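Local atomic coordinates of sensor histidine kinase (Rhodopseudomonas palustris, PDB entry 3VA9), a protein that probably transfers phosphate from ATP to a protein histidine in two-component signalling, seen here as its four-helix-bundle sensor domain. Residues N18-A23 with R68-D73; Q28-E33 with A61-G66; P75-H80 with T133-A138; G96-L101 with L110-Q115. All coordinates share one frame; numbering follows the deposited sequence.

Interaction 1: N18-A23 with R68-D73; sequences NKALLA and RAVLAD
Val70 faces helix 18-44 with both of its methyls, and each has a different partner. CG1 is anti to the backbone N (chi1 175°) and CG2 lies beside that N, which points the two methyls at different neighbours. Val70 CG1 meets the methyl of Ala20, with CG1 4.1 Å from Ala20 CB. The other methyl, Val70 CG2, lies 4.2 Å from Lys19 CE. Lys19 is extended along its whole length, from chi1 (176°) outward. The extended chain carries CE out to the valine and passes it at a slant. Lys19 lies on the surface and closes this side of the contact.

Leu71 adds the inner side. Its CB bond does not aim at the other helix, but the end of the side chain turns nearer and puts CD2 4.4 Å from Ala20 CB. The Ala20 methyl is thus touched by both Val70 and Leu71, and it is buried. Its small size suits a close approach of the backbones: the CA atoms of Ala20 and Val70 are 6.8 Å apart. The contact is apolar throughout.

Leu71 is also where the backbone leaves helical geometry. Beyond the contact, Glu136 of helix 121-142 touches both Ala20 and Leu71. Gln77 and Ile78 of helix 75-101 also lie on Leu71. Lys19 and Ala20 lie near the start of helix 18-44, and Val70 lies in the last turn of helix 47-70. The contact joins the two ends of an antiparallel helical hairpin, one half of the four-helix bundle of a CHASE3-type sensor domain.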
loop_
_atom_site.group_PDB
_atom_site.type_symbol
_atom_site.label_atom_id
_atom_site.label_comp_id
_atom_site.label_asym_id
_atom_site.label_seq_id
_atom_site.Cartn_x
_atom_site.Cartn_y
_atom_site.Cartn_z
ATOM N N ASN A 18 -4.660 -14.932 -13.747
ATOM C CA ASN A 18 -5.250 -13.691 -14.227
ATOM C C ASN A 18 -6.009 -12.999 -13.105
ATOM O O ASN A 18 -6.064 -11.772 -13.035
ATOM C CB ASN A 18 -6.175 -13.965 -15.413
ATOM C CG ASN A 18 -5.443 -14.580 -16.589
ATOM O OD1 ASN A 18 -4.358 -14.129 -16.963
ATOM N ND2 ASN A 18 -6.030 -15.616 -17.179
ATOM N N LYS A 19 -6.589 -13.806 -12.226
ATOM C CA LYS A 19 -7.275 -13.298 -11.049
ATOM C C LYS A 19 -6.265 -12.683 -10.079
ATOM O O LYS A 19 -6.569 -11.709 -9.386
ATOM C CB LYS A 19 -8.054 -14.430 -10.372
ATOM C CG LYS A 19 -8.734 -14.052 -9.065
ATOM C CD LYS A 19 -9.449 -15.255 -8.463
ATOM C CE LYS A 19 -10.137 -14.907 -7.152
ATOM N NZ LYS A 19 -10.795 -16.099 -6.543
ATOM N N ALA A 20 -5.062 -13.252 -10.044
ATOM C CA ALA A 20 -4.013 -12.790 -9.139
ATOM C C ALA A 20 -3.407 -11.460 -9.587
ATOM O O ALA A 20 -3.063 -10.617 -8.756
ATOM C CB ALA A 20 -2.926 -13.850 -8.987
ATOM N N LEU A 21 -3.278 -11.278 -10.899
ATOM C CA LEU A 21 -2.716 -10.047 -11.449
ATOM C C LEU A 21 -3.648 -8.855 -11.238
ATOM O O LEU A 21 -3.193 -7.741 -10.997
ATOM C CB LEU A 21 -2.387 -10.213 -12.936
ATOM C CG LEU A 21 -1.307 -11.238 -13.299
ATOM C CD1 LEU A 21 -1.140 -11.327 -14.813
ATOM C CD2 LEU A 21 0.020 -10.905 -12.621
ATOM N N LEU A 22 -4.953 -9.097 -11.339
ATOM C CA LEU A 22 -5.946 -8.078 -11.028
ATOM C C LEU A 22 -5.768 -7.645 -9.586
ATOM O O LEU A 22 -5.684 -6.452 -9.284
ATOM C CB LEU A 22 -7.359 -8.629 -11.217
ATOM C CG LEU A 22 -7.831 -8.864 -12.652
ATOM C CD1 LEU A 22 -9.204 -9.537 -12.665
ATOM C CD2 LEU A 22 -7.855 -7.550 -13.421
ATOM N N ALA A 23 -5.705 -8.634 -8.698
ATOM C CA ALA A 23 -5.574 -8.393 -7.266
ATOM C C ALA A 23 -4.314 -7.596 -6.924
ATOM O O ALA A 23 -4.326 -6.766 -6.024
ATOM C CB ALA A 23 -5.599 -9.715 -6.503
ATOM N N ARG A 68 -3.649 -13.133 -0.457
ATOM C CA ARG A 68 -2.985 -14.180 0.303
ATOM C C ARG A 68 -3.753 -15.493 0.203
ATOM O O ARG A 68 -3.168 -16.575 0.272
ATOM C CB ARG A 68 -2.826 -13.766 1.765
ATOM C CG ARG A 68 -2.240 -14.863 2.643
ATOM C CD ARG A 68 -2.108 -14.427 4.090
ATOM N NE ARG A 68 -1.484 -15.467 4.907
ATOM C CZ ARG A 68 -0.171 -15.609 5.067
ATOM N NH1 ARG A 68 0.663 -14.776 4.463
ATOM N NH2 ARG A 68 0.306 -16.587 5.826
ATOM N N ALA A 69 -5.067 -15.388 0.039
ATOM C CA ALA A 69 -5.914 -16.566 -0.102
ATOM C C ALA A 69 -5.779 -17.192 -1.491
ATOM O O ALA A 69 -5.964 -18.394 -1.655
ATOM C CB ALA A 69 -7.367 -16.219 0.197
ATOM N N VAL A 70 -5.456 -16.372 -2.485
ATOM C CA VAL A 70 -5.259 -16.848 -3.852
ATOM C C VAL A 70 -3.922 -17.569 -3.974
ATOM O O VAL A 70 -3.783 -18.518 -4.747
ATOM C CB VAL A 70 -5.296 -15.683 -4.866
ATOM C CG1 VAL A 70 -4.968 -16.173 -6.275
ATOM C CG2 VAL A 70 -6.648 -14.997 -4.836
ATOM N N LEU A 71 -2.943 -17.122 -3.195
ATOM C CA LEU A 71 -1.586 -17.647 -3.298
ATOM C C LEU A 71 -1.306 -18.698 -2.231
ATOM O O LEU A 71 -0.157 -19.065 -1.999
ATOM C CB LEU A 71 -0.569 -16.506 -3.193
ATOM C CG LEU A 71 -0.831 -15.275 -4.069
ATOM C CD1 LEU A 71 0.164 -14.164 -3.749
ATOM C CD2 LEU A 71 -0.808 -15.629 -5.557
ATOM N N ALA A 72 -2.365 -19.189 -1.597
ATOM C CA ALA A 72 -2.240 -20.109 -0.469
ATOM C C ALA A 72 -1.397 -21.354 -0.769
ATOM O O ALA A 72 -0.754 -21.899 0.129
ATOM C CB ALA A 72 -3.622 -20.508 0.042
ATOM N N ASP A 73 -1.397 -21.794 -2.026
ATOM C CA ASP A 73 -0.710 -23.030 -2.408
ATOM C C ASP A 73 0.616 -22.795 -3.133
ATOM O O ASP A 73 1.043 -23.620 -3.944
ATOM C CB ASP A 73 -1.623 -23.904 -3.273
ATOM C CG ASP A 73 -2.812 -24.447 -2.504
ATOM O OD1 ASP A 73 -2.761 -24.446 -1.256
ATOM O OD2 ASP A 73 -3.794 -24.877 -3.148
#

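Interaction 2: Q28-E33 with A61-G66; sequences QQAVLE and AARLDG
Arg63 reaches from helix 47-70 to Ala30 on helix 18-44 with one end of its guanidinium. Its NH1 lies 3.7 Å from Ala30 CB, and the methyl approaches the flat group obliquely. The same NH1 is 4.1 Å from the backbone N of Ala30. Gln29 comes in from the surface side, but its OE1 stays 4.3 Å from Arg63 NH1, too far for a hydrogen bond.

The reach of the arginine follows from its torsions. CG is anti to the carbonyl carbon (chi1 -68°), and the chain then runs extended to NE. The two backbones can therefore stand well apart, with the CA atoms of Ala30 and Arg63 8.7 Å from each other. What fixes the charged end is a hydrogen bond from NH1 to the carbonyl O of Ala26, one turn before Ala30. This ties the guanidinium to the backbone of helix 18-44. Ile27 packs on the arginine side chain as well.

Deeper in the bundle, Leu60 covers Ala30 and Val31, while Leu64 packs on Ile27. Helix 75-101 packs on helix 47-70, where Leu64 meets Leu84, Arg85 and Thr88. Helix 121-142 is tied to helix 18-44 by a hydrogen bond from Gln28 NE2 to Glu126 OE1.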
loop_
_atom_site.group_PDB
_atom_site.type_symbol
_atom_site.label_atom_id
_atom_site.label_comp_id
_atom_site.label_asym_id
_atom_site.label_seq_id
_atom_site.Cartn_x
_atom_site.Cartn_y
_atom_site.Cartn_z
ATOM N N GLN A 28 -1.660 -2.029 -5.540
ATOM C CA GLN A 28 -0.951 -0.828 -5.965
ATOM C C GLN A 28 -1.884 0.386 -5.925
ATOM O O GLN A 28 -1.552 1.411 -5.339
ATOM C CB GLN A 28 -0.412 -1.041 -7.379
ATOM C CG GLN A 28 0.027 0.210 -8.103
ATOM C CD GLN A 28 0.270 -0.051 -9.582
ATOM O OE1 GLN A 28 -0.641 0.068 -10.410
ATOM N NE2 GLN A 28 1.502 -0.425 -9.919
ATOM N N GLN A 29 -3.058 0.252 -6.539
ATOM C CA GLN A 29 -4.072 1.304 -6.523
ATOM C C GLN A 29 -4.377 1.812 -5.113
ATOM O O GLN A 29 -4.319 3.020 -4.855
ATOM C CB GLN A 29 -5.366 0.823 -7.188
ATOM C CG GLN A 29 -6.517 1.826 -7.104
ATOM C CD GLN A 29 -7.810 1.302 -7.718
ATOM O OE1 GLN A 29 -7.868 0.171 -8.203
ATOM N NE2 GLN A 29 -8.853 2.129 -7.700
ATOM N N ALA A 30 -4.700 0.887 -4.207
ATOM C CA ALA A 30 -5.087 1.237 -2.838
ATOM C C ALA A 30 -3.981 1.963 -2.075
ATOM O O ALA A 30 -4.254 2.880 -1.304
ATOM C CB ALA A 30 -5.538 -0.001 -2.072
ATOM N N VAL A 31 -2.736 1.550 -2.287
ATOM C CA VAL A 31 -1.590 2.222 -1.669
ATOM C C VAL A 31 -1.459 3.676 -2.153
ATOM O O VAL A 31 -1.244 4.584 -1.353
ATOM C CB VAL A 31 -0.278 1.461 -1.951
ATOM C CG1 VAL A 31 0.926 2.305 -1.581
ATOM C CG2 VAL A 31 -0.261 0.142 -1.194
ATOM N N LEU A 32 -1.608 3.887 -3.459
ATOM C CA LEU A 32 -1.578 5.236 -4.036
ATOM C C LEU A 32 -2.739 6.071 -3.536
ATOM O O LEU A 32 -2.572 7.235 -3.191
ATOM C CB LEU A 32 -1.611 5.182 -5.565
ATOM C CG LEU A 32 -0.322 4.638 -6.168
ATOM C CD1 LEU A 32 -0.497 4.304 -7.640
ATOM C CD2 LEU A 32 0.776 5.660 -5.950
ATOM N N GLU A 33 -3.915 5.459 -3.487
ATOM C CA GLU A 33 -5.109 6.139 -3.006
ATOM C C GLU A 33 -4.993 6.575 -1.538
ATOM O O GLU A 33 -5.470 7.644 -1.173
ATOM C CB GLU A 33 -6.347 5.268 -3.236
ATOM C CG GLU A 33 -7.662 5.994 -3.014
ATOM C CD GLU A 33 -7.815 7.220 -3.906
ATOM O OE1 GLU A 33 -7.689 7.079 -5.141
ATOM O OE2 GLU A 33 -8.069 8.323 -3.373
ATOM N N ALA A 61 -5.945 -3.568 3.261
ATOM C CA ALA A 61 -5.917 -4.695 4.183
ATOM C C ALA A 61 -6.760 -5.854 3.632
ATOM O O ALA A 61 -6.294 -6.991 3.576
ATOM C CB ALA A 61 -6.405 -4.267 5.568
ATOM N N ALA A 62 -7.983 -5.552 3.199
ATOM C CA ALA A 62 -8.880 -6.575 2.658
ATOM C C ALA A 62 -8.323 -7.227 1.389
ATOM O O ALA A 62 -8.419 -8.438 1.216
ATOM C CB ALA A 62 -10.258 -5.996 2.398
ATOM N N ARG A 63 -7.734 -6.421 0.510
ATOM C CA ARG A 63 -7.148 -6.938 -0.727
ATOM C C ARG A 63 -5.888 -7.761 -0.483
ATOM O O ARG A 63 -5.633 -8.737 -1.193
ATOM C CB ARG A 63 -6.870 -5.796 -1.702
ATOM C CG ARG A 63 -8.140 -5.169 -2.226
ATOM C CD ARG A 63 -7.893 -3.884 -2.982
ATOM N NE ARG A 63 -9.160 -3.208 -3.263
ATOM C CZ ARG A 63 -9.265 -2.018 -3.847
ATOM N NH1 ARG A 63 -8.178 -1.356 -4.219
ATOM N NH2 ARG A 63 -10.461 -1.491 -4.051
ATOM N N LEU A 64 -5.101 -7.369 0.519
ATOM C CA LEU A 64 -3.948 -8.165 0.929
ATOM C C LEU A 64 -4.383 -9.512 1.515
ATOM O O LEU A 64 -3.785 -10.541 1.201
ATOM C CB LEU A 64 -3.066 -7.403 1.927
ATOM C CG LEU A 64 -2.241 -6.250 1.337
ATOM C CD1 LEU A 64 -1.788 -5.269 2.407
ATOM C CD2 LEU A 64 -1.054 -6.765 0.532
ATOM N N ASP A 65 -5.410 -9.496 2.370
ATOM C CA ASP A 65 -5.939 -10.728 2.976
ATOM C C ASP A 65 -6.402 -11.709 1.891
ATOM O O ASP A 65 -6.176 -12.916 1.985
ATOM C CB ASP A 65 -7.132 -10.437 3.900
ATOM C CG ASP A 65 -6.773 -9.592 5.112
ATOM O OD1 ASP A 65 -5.582 -9.528 5.494
ATOM O OD2 ASP A 65 -7.713 -9.001 5.698
ATOM N N GLY A 66 -7.061 -11.174 0.868
ATOM C CA GLY A 66 -7.603 -11.974 -0.217
ATOM C C GLY A 66 -6.581 -12.463 -1.227
ATOM O O GLY A 66 -6.690 -13.572 -1.741
#

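Interaction 3: P75-H80 with T133-A138; sequences PEQIAH and TRAEQA
Helices 75-101 and 121-142 of the four-helix bundle are tied near their ends by a buried polar pair, Gln77 and Glu136. Gln77 NE2 gives a hydrogen bond to Glu136 OE2, 3.2 Å long and nearly straight at 173°. The acceptor lies in the amide plane of Gln77. Glu136 OE2 receives the bond on its anti side, with the donor 18° out of the carboxylate plane. The two flat groups are turned only slightly against each other.

Both chains bend at chi2. In Gln77, CG is anti to the carbonyl carbon (chi1 -74°), and the bend turns the amide across the end of Glu136. The methyl of Ala135 approaches the amide at a slant, with Gln77 OE1 3.6 Å from Ala135 CB. That oxygen is buried and has no polar partner in the model. NE2 has a second, weak hydrogen bond to the carbonyl O of Leu132.

Within the bundle, Ala20, Leu21 and Leu71 pack round Glu136, with Thr17 also in touch. This setting may raise the pKa of the carboxylate. With a leucine in place of Gln77, Glu136 OE2 would probably lose its N-H donor and be left buried against apolar groups. At the start of helix 75-101, Asn74 OD1 accepts weak hydrogen bonds from the backbone N of Glu76 and of Gln77.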
loop_
_atom_site.group_PDB
_atom_site.type_symbol
_atom_site.label_atom_id
_atom_site.label_comp_id
_atom_site.label_asym_id
_atom_site.label_seq_id
_atom_site.Cartn_x
_atom_site.Cartn_y
_atom_site.Cartn_z
ATOM N N PRO A 75 4.308 -21.443 -1.806
ATOM C CA PRO A 75 5.209 -20.956 -0.752
ATOM C C PRO A 75 6.086 -19.777 -1.173
ATOM O O PRO A 75 6.325 -18.889 -0.358
ATOM C CB PRO A 75 6.074 -22.181 -0.442
ATOM C CG PRO A 75 5.205 -23.341 -0.782
ATOM C CD PRO A 75 4.401 -22.904 -1.978
ATOM N N GLU A 76 6.564 -19.770 -2.413
ATOM C CA GLU A 76 7.404 -18.675 -2.894
ATOM C C GLU A 76 6.606 -17.384 -3.029
ATOM O O GLU A 76 7.125 -16.295 -2.778
ATOM C CB GLU A 76 8.058 -19.026 -4.233
ATOM C CG GLU A 76 8.980 -20.231 -4.178
ATOM C CD GLU A 76 8.223 -21.536 -4.008
ATOM O OE1 GLU A 76 7.131 -21.677 -4.601
ATOM O OE2 GLU A 76 8.724 -22.422 -3.283
ATOM N N GLN A 77 5.345 -17.514 -3.429
ATOM C CA GLN A 77 4.451 -16.367 -3.528
ATOM C C GLN A 77 3.981 -15.890 -2.155
ATOM O O GLN A 77 3.913 -14.690 -1.901
ATOM C CB GLN A 77 3.248 -16.689 -4.418
ATOM C CG GLN A 77 3.573 -16.731 -5.898
ATOM C CD GLN A 77 4.040 -15.393 -6.431
ATOM O OE1 GLN A 77 5.047 -14.848 -5.982
ATOM N NE2 GLN A 77 3.309 -14.857 -7.398
ATOM N N ILE A 78 3.650 -16.836 -1.281
ATOM C CA ILE A 78 3.257 -16.519 0.085
ATOM C C ILE A 78 4.355 -15.718 0.773
ATOM O O ILE A 78 4.074 -14.760 1.496
ATOM C CB ILE A 78 2.942 -17.796 0.904
ATOM C CG1 ILE A 78 1.626 -18.421 0.434
ATOM C CG2 ILE A 78 2.866 -17.485 2.397
ATOM C CD1 ILE A 78 0.413 -17.525 0.627
ATOM N N ALA A 79 5.606 -16.109 0.539
ATOM C CA ALA A 79 6.748 -15.394 1.103
ATOM C C ALA A 79 6.828 -13.978 0.535
ATOM O O ALA A 79 7.056 -13.020 1.269
ATOM C CB ALA A 79 8.039 -16.150 0.838
ATOM N N HIS A 80 6.631 -13.851 -0.773
ATOM C CA HIS A 80 6.650 -12.540 -1.423
ATOM C C HIS A 80 5.512 -11.647 -0.938
ATOM O O HIS A 80 5.673 -10.434 -0.829
ATOM C CB HIS A 80 6.598 -12.667 -2.952
ATOM C CG HIS A 80 7.848 -13.230 -3.556
ATOM N ND1 HIS A 80 9.109 -12.792 -3.210
ATOM C CD2 HIS A 80 8.028 -14.185 -4.501
ATOM C CE1 HIS A 80 10.011 -13.462 -3.904
ATOM N NE2 HIS A 80 9.384 -14.311 -4.695
ATOM N N THR A 133 4.134 -9.779 -9.589
ATOM C CA THR A 133 3.587 -9.736 -10.943
ATOM C C THR A 133 4.407 -10.585 -11.916
ATOM O O THR A 133 3.863 -11.441 -12.619
ATOM C CB THR A 133 3.512 -8.294 -11.473
ATOM O OG1 THR A 133 2.623 -7.527 -10.652
ATOM C CG2 THR A 133 3.000 -8.279 -12.904
ATOM N N ARG A 134 5.712 -10.339 -11.957
ATOM C CA ARG A 134 6.610 -11.128 -12.793
ATOM C C ARG A 134 6.521 -12.617 -12.466
ATOM O O ARG A 134 6.502 -13.454 -13.366
ATOM C CB ARG A 134 8.054 -10.628 -12.677
ATOM C CG ARG A 134 8.332 -9.372 -13.496
ATOM C CD ARG A 134 9.795 -8.953 -13.435
ATOM N NE ARG A 134 10.074 -8.073 -12.302
ATOM C CZ ARG A 134 10.614 -8.475 -11.156
ATOM N NH1 ARG A 134 10.943 -9.749 -10.987
ATOM N NH2 ARG A 134 10.829 -7.602 -10.179
ATOM N N ALA A 135 6.452 -12.940 -11.178
ATOM C CA ALA A 135 6.356 -14.330 -10.742
ATOM C C ALA A 135 5.080 -15.005 -11.248
ATOM O O ALA A 135 5.113 -16.159 -11.667
ATOM C CB ALA A 135 6.448 -14.427 -9.227
ATOM N N GLU A 136 3.960 -14.291 -11.205
ATOM C CA GLU A 136 2.699 -14.833 -11.702
ATOM C C GLU A 136 2.719 -14.963 -13.220
ATOM O O GLU A 136 2.165 -15.913 -13.778
ATOM C CB GLU A 136 1.519 -13.964 -11.268
ATOM C CG GLU A 136 1.078 -14.184 -9.833
ATOM C CD GLU A 136 0.422 -15.532 -9.625
ATOM O OE1 GLU A 136 -0.331 -15.972 -10.519
ATOM O OE2 GLU A 136 0.654 -16.153 -8.564
ATOM N N GLN A 137 3.354 -14.002 -13.886
ATOM C CA GLN A 137 3.502 -14.052 -15.338
ATOM C C GLN A 137 4.399 -15.221 -15.741
ATOM O O GLN A 137 4.025 -16.042 -16.572
ATOM C CB GLN A 137 4.048 -12.725 -15.881
ATOM C CG GLN A 137 3.028 -11.588 -15.874
ATOM C CD GLN A 137 3.639 -10.240 -16.206
ATOM O OE1 GLN A 137 4.743 -9.917 -15.768
ATOM N NE2 GLN A 137 2.914 -9.439 -16.974
ATOM N N ALA A 138 5.582 -15.295 -15.141
ATOM C CA ALA A 138 6.470 -16.427 -15.366
ATOM C C ALA A 138 5.732 -17.728 -15.058
ATOM O O ALA A 138 5.797 -18.688 -15.830
ATOM C CB ALA A 138 7.721 -16.306 -14.510
#

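Interaction 4: G96-L101 with L110-Q115; sequences GRVVEL and LDILEQ
Ile112 is met by three side chains of segment 96-101, the last turns of helix 75-101, and its two branches divide them. CG2 is anti to the backbone N and takes Val98 and Arg97. CG1 is anti to the carbonyl carbon (chi1 -67°) and takes Leu101.

Val98 CG2 lies 3.8 Å from Ile112 CG2, and the two side chains run alongside one another, pointing opposite ways. The valine has CG1 anti to its backbone N (chi1 173°), which leaves CG2 as the branch that touches. CG2 also sits over the start of the next residue, 3.9 Å from Leu113 N and 4.2 Å from Leu113 CB. This fits the close backbones here: the CA atoms of Val98 and Leu113 are 6.2 Å apart.

Leu101 lies roughly perpendicular to Ile112. Its CD1 presses on the longer isoleucine branch, 3.6 Å from Ile112 CG1. Arg97 comes in from the surface with aliphatic carbon, its CG 4.1 Å from Ile112 CG2. Bends at chi2 and chi3 fold the rest of the arginine chain. The Val98, Leu101 and Ile112 side chains meet by apolar contacts.

The two short segments run nearly antiparallel, at 169°, with axes 9.1 Å apart. They form a helical hairpin joined by a short turn. Leu101 also rests on Glu108 and Ala109, and its carbonyl O accepts a hydrogen bond from Arg105 NE in that turn. Further in, helix 18-44 lies against both segments: Glu38 touches Val98 and Leu113, and Leu42 touches Val98. Val99 meets Arg50 and Tyr53 of helix 47-70.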
loop_
_atom_site.group_PDB
_atom_site.type_symbol
_atom_site.label_atom_id
_atom_site.label_comp_id
_atom_site.label_asym_id
_atom_site.label_seq_id
_atom_site.Cartn_x
_atom_site.Cartn_y
_atom_site.Cartn_z
ATOM N N GLY A 96 -0.484 7.139 8.463
ATOM C CA GLY A 96 -1.411 7.268 9.580
ATOM C C GLY A 96 -0.914 8.258 10.618
ATOM O O GLY A 96 -1.703 8.958 11.248
ATOM N N ARG A 97 0.401 8.325 10.796
ATOM C CA ARG A 97 0.986 9.267 11.752
ATOM C C ARG A 97 0.845 10.699 11.229
ATOM O O ARG A 97 0.529 11.617 11.982
ATOM C CB ARG A 97 2.457 8.917 12.011
ATOM C CG ARG A 97 3.218 9.866 12.939
ATOM C CD ARG A 97 2.550 10.012 14.311
ATOM N NE ARG A 97 1.966 8.763 14.789
ATOM C CZ ARG A 97 0.977 8.698 15.681
ATOM N NH1 ARG A 97 0.475 9.814 16.191
ATOM N NH2 ARG A 97 0.484 7.522 16.059
ATOM N N VAL A 98 1.085 10.874 9.932
ATOM C CA VAL A 98 0.939 12.164 9.279
ATOM C C VAL A 98 -0.519 12.632 9.317
ATOM O O VAL A 98 -0.796 13.799 9.572
ATOM C CB VAL A 98 1.363 12.088 7.811
ATOM C CG1 VAL A 98 1.041 13.397 7.108
ATOM C CG2 VAL A 98 2.847 11.737 7.690
ATOM N N VAL A 99 -1.433 11.708 9.041
ATOM C CA VAL A 99 -2.872 11.967 9.092
ATOM C C VAL A 99 -3.290 12.349 10.515
ATOM O O VAL A 99 -4.150 13.212 10.714
ATOM C CB VAL A 99 -3.670 10.722 8.615
ATOM C CG1 VAL A 99 -5.088 10.741 9.123
ATOM C CG2 VAL A 99 -3.646 10.622 7.101
ATOM N N GLU A 100 -2.658 11.714 11.499
ATOM C CA GLU A 100 -2.934 11.993 12.906
ATOM C C GLU A 100 -2.501 13.398 13.314
ATOM O O GLU A 100 -3.252 14.116 13.976
ATOM C CB GLU A 100 -2.277 10.949 13.813
ATOM C CG GLU A 100 -3.113 9.700 13.999
ATOM C CD GLU A 100 -4.422 9.979 14.720
ATOM O OE1 GLU A 100 -4.437 10.844 15.623
ATOM O OE2 GLU A 100 -5.434 9.327 14.390
ATOM N N LEU A 101 -1.290 13.783 12.924
ATOM C CA LEU A 101 -0.827 15.145 13.152
ATOM C C LEU A 101 -1.728 16.129 12.397
ATOM O O LEU A 101 -2.191 17.112 12.964
ATOM C CB LEU A 101 0.641 15.301 12.757
ATOM C CG LEU A 101 1.625 14.597 13.701
ATOM C CD1 LEU A 101 3.018 14.496 13.083
ATOM C CD2 LEU A 101 1.677 15.292 15.069
ATOM N N LEU A 110 4.285 17.943 8.150
ATOM C CA LEU A 110 5.191 18.053 7.015
ATOM C C LEU A 110 6.575 17.526 7.357
ATOM O O LEU A 110 7.228 16.876 6.529
ATOM C CB LEU A 110 5.308 19.512 6.556
ATOM C CG LEU A 110 4.218 20.104 5.658
ATOM C CD1 LEU A 110 4.521 21.569 5.357
ATOM C CD2 LEU A 110 4.101 19.313 4.366
ATOM N N ASP A 111 7.024 17.836 8.572
ATOM C CA ASP A 111 8.315 17.367 9.066
ATOM C C ASP A 111 8.332 15.844 9.014
ATOM O O ASP A 111 9.293 15.239 8.556
ATOM C CB ASP A 111 8.556 17.871 10.499
ATOM C CG ASP A 111 9.706 17.153 11.201
ATOM O OD1 ASP A 111 10.729 16.874 10.543
ATOM O OD2 ASP A 111 9.593 16.877 12.420
ATOM N N ILE A 112 7.242 15.237 9.467
ATOM C CA ILE A 112 7.122 13.788 9.506
ATOM C C ILE A 112 6.982 13.180 8.115
ATOM O O ILE A 112 7.631 12.188 7.813
ATOM C CB ILE A 112 5.956 13.353 10.409
ATOM C CG1 ILE A 112 6.277 13.719 11.858
ATOM C CG2 ILE A 112 5.667 11.863 10.250
ATOM C CD1 ILE A 112 7.698 13.338 12.286
ATOM N N LEU A 113 6.149 13.788 7.273
ATOM C CA LEU A 113 6.021 13.363 5.876
ATOM C C LEU A 113 7.367 13.353 5.166
ATOM O O LEU A 113 7.662 12.448 4.387
ATOM C CB LEU A 113 5.047 14.263 5.111
ATOM C CG LEU A 113 4.711 13.871 3.664
ATOM C CD1 LEU A 113 3.322 14.372 3.272
ATOM C CD2 LEU A 113 5.766 14.376 2.667
ATOM N N GLU A 114 8.183 14.363 5.432
ATOM C CA GLU A 114 9.507 14.434 4.816
ATOM C C GLU A 114 10.527 13.459 5.437
ATOM O O GLU A 114 11.305 12.837 4.714
ATOM C CB GLU A 114 10.002 15.880 4.782
ATOM C CG GLU A 114 9.146 16.739 3.844
ATOM C CD GLU A 114 9.510 18.217 3.854
ATOM O OE1 GLU A 114 10.506 18.588 4.507
ATOM O OE2 GLU A 114 8.789 19.008 3.206
ATOM N N GLN A 115 10.494 13.300 6.757
ATOM C CA GLN A 115 11.311 12.280 7.429
ATOM C C GLN A 115 11.006 10.868 6.923
ATOM O O GLN A 115 11.912 10.055 6.759
ATOM C CB GLN A 115 11.101 12.311 8.947
ATOM C CG GLN A 115 11.543 13.592 9.617
ATOM C CD GLN A 115 13.048 13.699 9.740
ATOM O OE1 GLN A 115 13.783 12.815 9.296
ATOM N NE2 GLN A 115 13.517 14.783 10.351
#

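In the fold
The four contacts are spread along one elongated helical bundle, all within the CHASE3 range. Interactions 1 and 2 share helices 18-44 and 47-70, with centres 13 Å apart, and interaction 2 is nested within the loop closed by interaction 1. Interactions 3 and 4 share helix 75-101 and come later in the chain, interaction 4 nested inside interaction 3. Interactions 1 and 3 touch, chiefly through Leu71 and Glu136, and join the two helical pairs at one end. Interaction 4 lies at the other end, its centre 33 Å from that of interaction 3. The end holding interactions 1 and 3 carries both chain termini, so it probably faces the membrane.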